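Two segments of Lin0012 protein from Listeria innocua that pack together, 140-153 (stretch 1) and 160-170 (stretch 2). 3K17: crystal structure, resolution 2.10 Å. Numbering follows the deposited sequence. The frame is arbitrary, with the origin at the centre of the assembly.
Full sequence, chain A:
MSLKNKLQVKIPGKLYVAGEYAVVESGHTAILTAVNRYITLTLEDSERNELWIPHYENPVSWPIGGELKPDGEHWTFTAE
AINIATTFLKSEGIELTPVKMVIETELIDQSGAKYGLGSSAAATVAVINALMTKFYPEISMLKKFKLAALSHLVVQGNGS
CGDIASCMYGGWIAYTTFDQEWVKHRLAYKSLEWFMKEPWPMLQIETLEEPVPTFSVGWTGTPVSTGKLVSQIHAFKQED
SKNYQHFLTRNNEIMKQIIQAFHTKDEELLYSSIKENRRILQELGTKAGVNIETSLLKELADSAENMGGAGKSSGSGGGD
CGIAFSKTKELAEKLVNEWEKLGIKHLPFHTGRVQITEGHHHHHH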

# COMPACT_ATOMS: atom_id res chain seq x y z
N SER A 140 -17.89 -2.97 41.27
CA SER A 140 -18.03 -4.38 41.62
C SER A 140 -17.07 -5.27 40.85
O SER A 140 -16.61 -4.91 39.76
CB SER A 140 -19.45 -4.85 41.33
OG SER A 140 -19.69 -4.85 39.94
N MSE A 141 -16.77 -6.43 41.42
CA MSE A 141 -15.86 -7.36 40.76
C MSE A 141 -16.47 -7.87 39.46
O MSE A 141 -15.76 -8.14 38.49
CB MSE A 141 -15.53 -8.55 41.65
CG MSE A 141 -14.48 -9.46 41.04
SE MSE A 141 -13.87 -10.82 42.24
CE MSE A 141 -13.19 -9.66 43.64
N LEU A 142 -17.79 -8.02 39.44
CA LEU A 142 -18.47 -8.51 38.24
C LEU A 142 -18.37 -7.51 37.10
O LEU A 142 -18.24 -7.90 35.94
CB LEU A 142 -19.93 -8.82 38.54
CG LEU A 142 -20.79 -9.19 37.33
CD1 LEU A 142 -20.17 -10.39 36.60
CD2 LEU A 142 -22.21 -9.51 37.79
N LYS A 143 -18.44 -6.22 37.41
CA LYS A 143 -18.33 -5.21 36.37
C LYS A 143 -16.89 -5.22 35.84
O LYS A 143 -16.67 -5.06 34.64
CB LYS A 143 -18.70 -3.82 36.91
CG LYS A 143 -20.19 -3.65 37.23
CD LYS A 143 -20.50 -2.22 37.68
CE LYS A 143 -21.95 -2.06 38.16
NZ LYS A 143 -22.95 -2.17 37.06
N LYS A 144 -15.92 -5.42 36.72
CA LYS A 144 -14.53 -5.48 36.29
C LYS A 144 -14.32 -6.69 35.39
O LYS A 144 -13.58 -6.63 34.41
CB LYS A 144 -13.60 -5.53 37.51
CG LYS A 144 -13.68 -4.26 38.36
CD LYS A 144 -12.55 -4.13 39.37
CE LYS A 144 -12.67 -5.15 40.49
NZ LYS A 144 -11.57 -4.97 41.48
N PHE A 145 -14.99 -7.80 35.70
CA PHE A 145 -14.85 -8.97 34.86
C PHE A 145 -15.36 -8.64 33.46
O PHE A 145 -14.74 -9.02 32.47
CB PHE A 145 -15.68 -10.15 35.39
CG PHE A 145 -15.88 -11.23 34.37
CD1 PHE A 145 -14.86 -12.13 34.07
CD2 PHE A 145 -17.08 -11.30 33.65
CE1 PHE A 145 -15.03 -13.09 33.08
CE2 PHE A 145 -17.25 -12.26 32.65
CZ PHE A 145 -16.21 -13.15 32.36
N LYS A 146 -16.48 -7.93 33.39
CA LYS A 146 -17.07 -7.55 32.11
C LYS A 146 -16.13 -6.67 31.28
O LYS A 146 -16.03 -6.84 30.08
CB LYS A 146 -18.40 -6.82 32.33
CG LYS A 146 -19.54 -7.68 32.88
CD LYS A 146 -20.80 -6.84 33.03
CE LYS A 146 -21.95 -7.63 33.63
NZ LYS A 146 -23.16 -6.76 33.77
N LEU A 147 -15.48 -5.71 31.92
CA LEU A 147 -14.55 -4.85 31.21
C LEU A 147 -13.40 -5.71 30.67
O LEU A 147 -13.06 -5.65 29.50
CB LEU A 147 -13.99 -3.77 32.15
CG LEU A 147 -14.96 -2.69 32.63
CD1 LEU A 147 -14.29 -1.86 33.72
CD2 LEU A 147 -15.37 -1.80 31.46
N ALA A 148 -12.83 -6.54 31.55
CA ALA A 148 -11.73 -7.42 31.18
C ALA A 148 -12.11 -8.43 30.11
O ALA A 148 -11.31 -8.73 29.20
CB ALA A 148 -11.21 -8.14 32.43
N ALA A 149 -13.33 -8.96 30.20
CA ALA A 149 -13.82 -9.94 29.23
C ALA A 149 -14.04 -9.33 27.84
O ALA A 149 -13.66 -9.93 26.83
CB ALA A 149 -15.11 -10.58 29.73
N LEU A 150 -14.66 -8.15 27.79
CA LEU A 150 -14.90 -7.48 26.52
C LEU A 150 -13.55 -7.16 25.88
O LEU A 150 -13.35 -7.38 24.69
CB LEU A 150 -15.66 -6.17 26.72
CG LEU A 150 -17.15 -6.24 27.05
CD1 LEU A 150 -17.71 -4.84 27.24
CD2 LEU A 150 -17.88 -6.95 25.92
N SER A 151 -12.63 -6.64 26.68
CA SER A 151 -11.30 -6.29 26.20
C SER A 151 -10.60 -7.50 25.58
O SER A 151 -10.18 -7.46 24.42
CB SER A 151 -10.43 -5.76 27.35
OG SER A 151 -9.12 -5.43 26.92
N HIS A 152 -10.51 -8.57 26.35
CA HIS A 152 -9.83 -9.77 25.92
C HIS A 152 -10.47 -10.49 24.73
O HIS A 152 -9.76 -10.99 23.87
CB HIS A 152 -9.68 -10.74 27.10
CG HIS A 152 -8.68 -11.83 26.87
ND1 HIS A 152 -8.98 -12.97 26.16
CD2 HIS A 152 -7.39 -11.95 27.24
CE1 HIS A 152 -7.91 -13.75 26.11
NE2 HIS A 152 -6.93 -13.15 26.76
N LEU A 153 -11.79 -10.53 24.67
CA LEU A 153 -12.43 -11.23 23.57
C LEU A 153 -12.25 -10.54 22.22
O LEU A 153 -12.04 -11.21 21.21
CB LEU A 153 -13.92 -11.48 23.88
CG LEU A 153 -15.02 -10.45 23.66
CD1 LEU A 153 -15.33 -10.34 22.17
CD2 LEU A 153 -16.27 -10.90 24.43
N SER A 160 -13.47 -18.31 25.74
CA SER A 160 -14.61 -18.23 26.65
C SER A 160 -14.49 -17.15 27.72
O SER A 160 -15.49 -16.78 28.33
CB SER A 160 -14.78 -19.57 27.37
OG SER A 160 -13.68 -19.78 28.25
N CYS A 161 -13.27 -16.67 27.93
CA CYS A 161 -13.00 -15.68 28.97
C CYS A 161 -13.03 -16.34 30.35
O CYS A 161 -13.09 -15.66 31.37
CB CYS A 161 -13.99 -14.52 28.91
SG CYS A 161 -13.65 -13.38 27.54
N GLY A 162 -12.99 -17.67 30.37
CA GLY A 162 -12.96 -18.39 31.64
C GLY A 162 -11.62 -18.07 32.29
O GLY A 162 -11.50 -18.05 33.52
N ASP A 163 -10.60 -17.83 31.46
CA ASP A 163 -9.28 -17.49 31.97
C ASP A 163 -9.35 -16.13 32.64
O ASP A 163 -8.75 -15.92 33.69
CB ASP A 163 -8.22 -17.50 30.85
CG ASP A 163 -8.65 -16.72 29.61
OD1 ASP A 163 -9.78 -16.18 29.55
OD2 ASP A 163 -7.82 -16.64 28.68
N ILE A 164 -10.08 -15.20 32.03
CA ILE A 164 -10.26 -13.88 32.61
C ILE A 164 -10.93 -14.02 33.99
O ILE A 164 -10.52 -13.38 34.96
CB ILE A 164 -11.17 -13.00 31.70
CG1 ILE A 164 -10.41 -12.59 30.42
CG2 ILE A 164 -11.65 -11.78 32.45
CD1 ILE A 164 -9.20 -11.71 30.67
N ALA A 165 -11.94 -14.88 34.07
CA ALA A 165 -12.68 -15.08 35.32
C ALA A 165 -11.79 -15.60 36.44
O ALA A 165 -11.80 -15.08 37.56
CB ALA A 165 -13.84 -16.06 35.09
N SER A 166 -11.00 -16.62 36.12
CA SER A 166 -10.11 -17.23 37.09
C SER A 166 -9.07 -16.25 37.61
O SER A 166 -8.81 -16.20 38.81
CB SER A 166 -9.43 -18.46 36.48
OG SER A 166 -8.52 -19.04 37.39
N CYS A 167 -8.46 -15.47 36.71
CA CYS A 167 -7.45 -14.49 37.12
C CYS A 167 -8.06 -13.39 37.99
O CYS A 167 -7.44 -12.93 38.95
CB CYS A 167 -6.79 -13.87 35.88
SG CYS A 167 -5.84 -15.06 34.91
N MSE A 168 -9.27 -12.99 37.65
CA MSE A 168 -9.98 -11.94 38.39
C MSE A 168 -10.46 -12.38 39.78
O MSE A 168 -10.26 -11.67 40.77
CB MSE A 168 -11.18 -11.47 37.56
CG MSE A 168 -12.08 -10.44 38.22
SE MSE A 168 -11.23 -8.73 38.39
CE MSE A 168 -11.41 -8.15 36.53
N TYR A 169 -11.07 -13.56 39.85
CA TYR A 169 -11.63 -14.09 41.09
C TYR A 169 -10.68 -14.85 42.01
O TYR A 169 -10.90 -14.89 43.22
CB TYR A 169 -12.84 -14.99 40.78
CG TYR A 169 -14.08 -14.23 40.38
CD1 TYR A 169 -14.09 -13.43 39.24
CD2 TYR A 169 -15.22 -14.26 41.18
CE1 TYR A 169 -15.21 -12.67 38.91
CE2 TYR A 169 -16.35 -13.51 40.86
CZ TYR A 169 -16.33 -12.72 39.73
OH TYR A 169 -17.43 -11.95 39.42
N GLY A 170 -9.63 -15.43 41.45
CA GLY A 170 -8.71 -16.20 42.28
C GLY A 170 -9.37 -17.49 42.74
O GLY A 170 -10.49 -17.81 42.31

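Residues 141–153 and 162–169 form two helices that run in roughly opposite directions, their N-to-C vectors 142° apart and their axes 9.4 Å apart at closest approach. The backbones come nearest at two pairs, with CA of Ala 149 5.8 Å from CA of Cys 161 and CA of Phe 145 6.5 Å from CA of Ala 165. No hydrogen bond crosses between the stretches; the 669 Å² they bury, both sides summed, is held mainly by apolar packing.

Stretch 2 opens with Ser 160, which points away from the first helix and whose OG instead accepts a hydrogen bond from Gly 162 N (3.1 Å). Cys 161, at the N-cap position and with positive phi, directs its side chain toward stretch 1. Its SG lies 3.5 Å from Ala 149 O and 3.8 Å from Ala 149 CB, and Leu 153 CB adds a looser contact at 4.1 Å from the same sulfur. Its carbonyl oxygen receives the helical bond from Ala 165 N, and both of these backbone atoms lie at the edge of the Phe 145 ring, where CE1 is 3.6 Å from Cys 161 O and 3.7 Å from Ala 165 N.

Asp 163 makes a small contact: its OD2 lies 3.9 Å from His 152 CE1, while OD1 accepts a weak bond from Ile 164 N (2.7 Å). Ile 164 is the first of two knobs, set among Phe 145, Ala 148, Ala 149 and His 152. Its CG2 meets Phe 145 CD1 at 3.6 Å and Ala 148 CB at 3.7 Å, whereas CD1 reaches His 152 CB at 3.7 Å. Ile 164 CG2 also lies 4.0 Å from Ala 149 N, so the branched side chain packs against backbone as well as side-chain atoms. Next, Ala 165 CB packs 3.8 Å from Phe 145 CE1.

Ser 166 and Cys 167 make no contact with stretch 1. One turn after Ile 164, selenomethionine Met 168 supplies the second knob, among Met 141, Lys 144, Phe 145 and Ala 148. Its side chain bends through p values at chi2 and chi3, and Met 168 CE ends 3.4 Å from Lys 144 O and 4.1 Å from Ala 148 CB; nearer the backbone, Met 168 CG touches Met 141 CG at 3.8 Å.

Tyr 169 closes the contact. The polarizable selenium of selenomethionine Met 141 sits over one face of its ring, with SE 3.7 Å from the centroid and only 4° off the normal, and Met 141 CG adds a CH-pi contact. Gly 170 is the first residue beyond the helix to leave helical phi/psi, with a positive phi that by itself favours glycine.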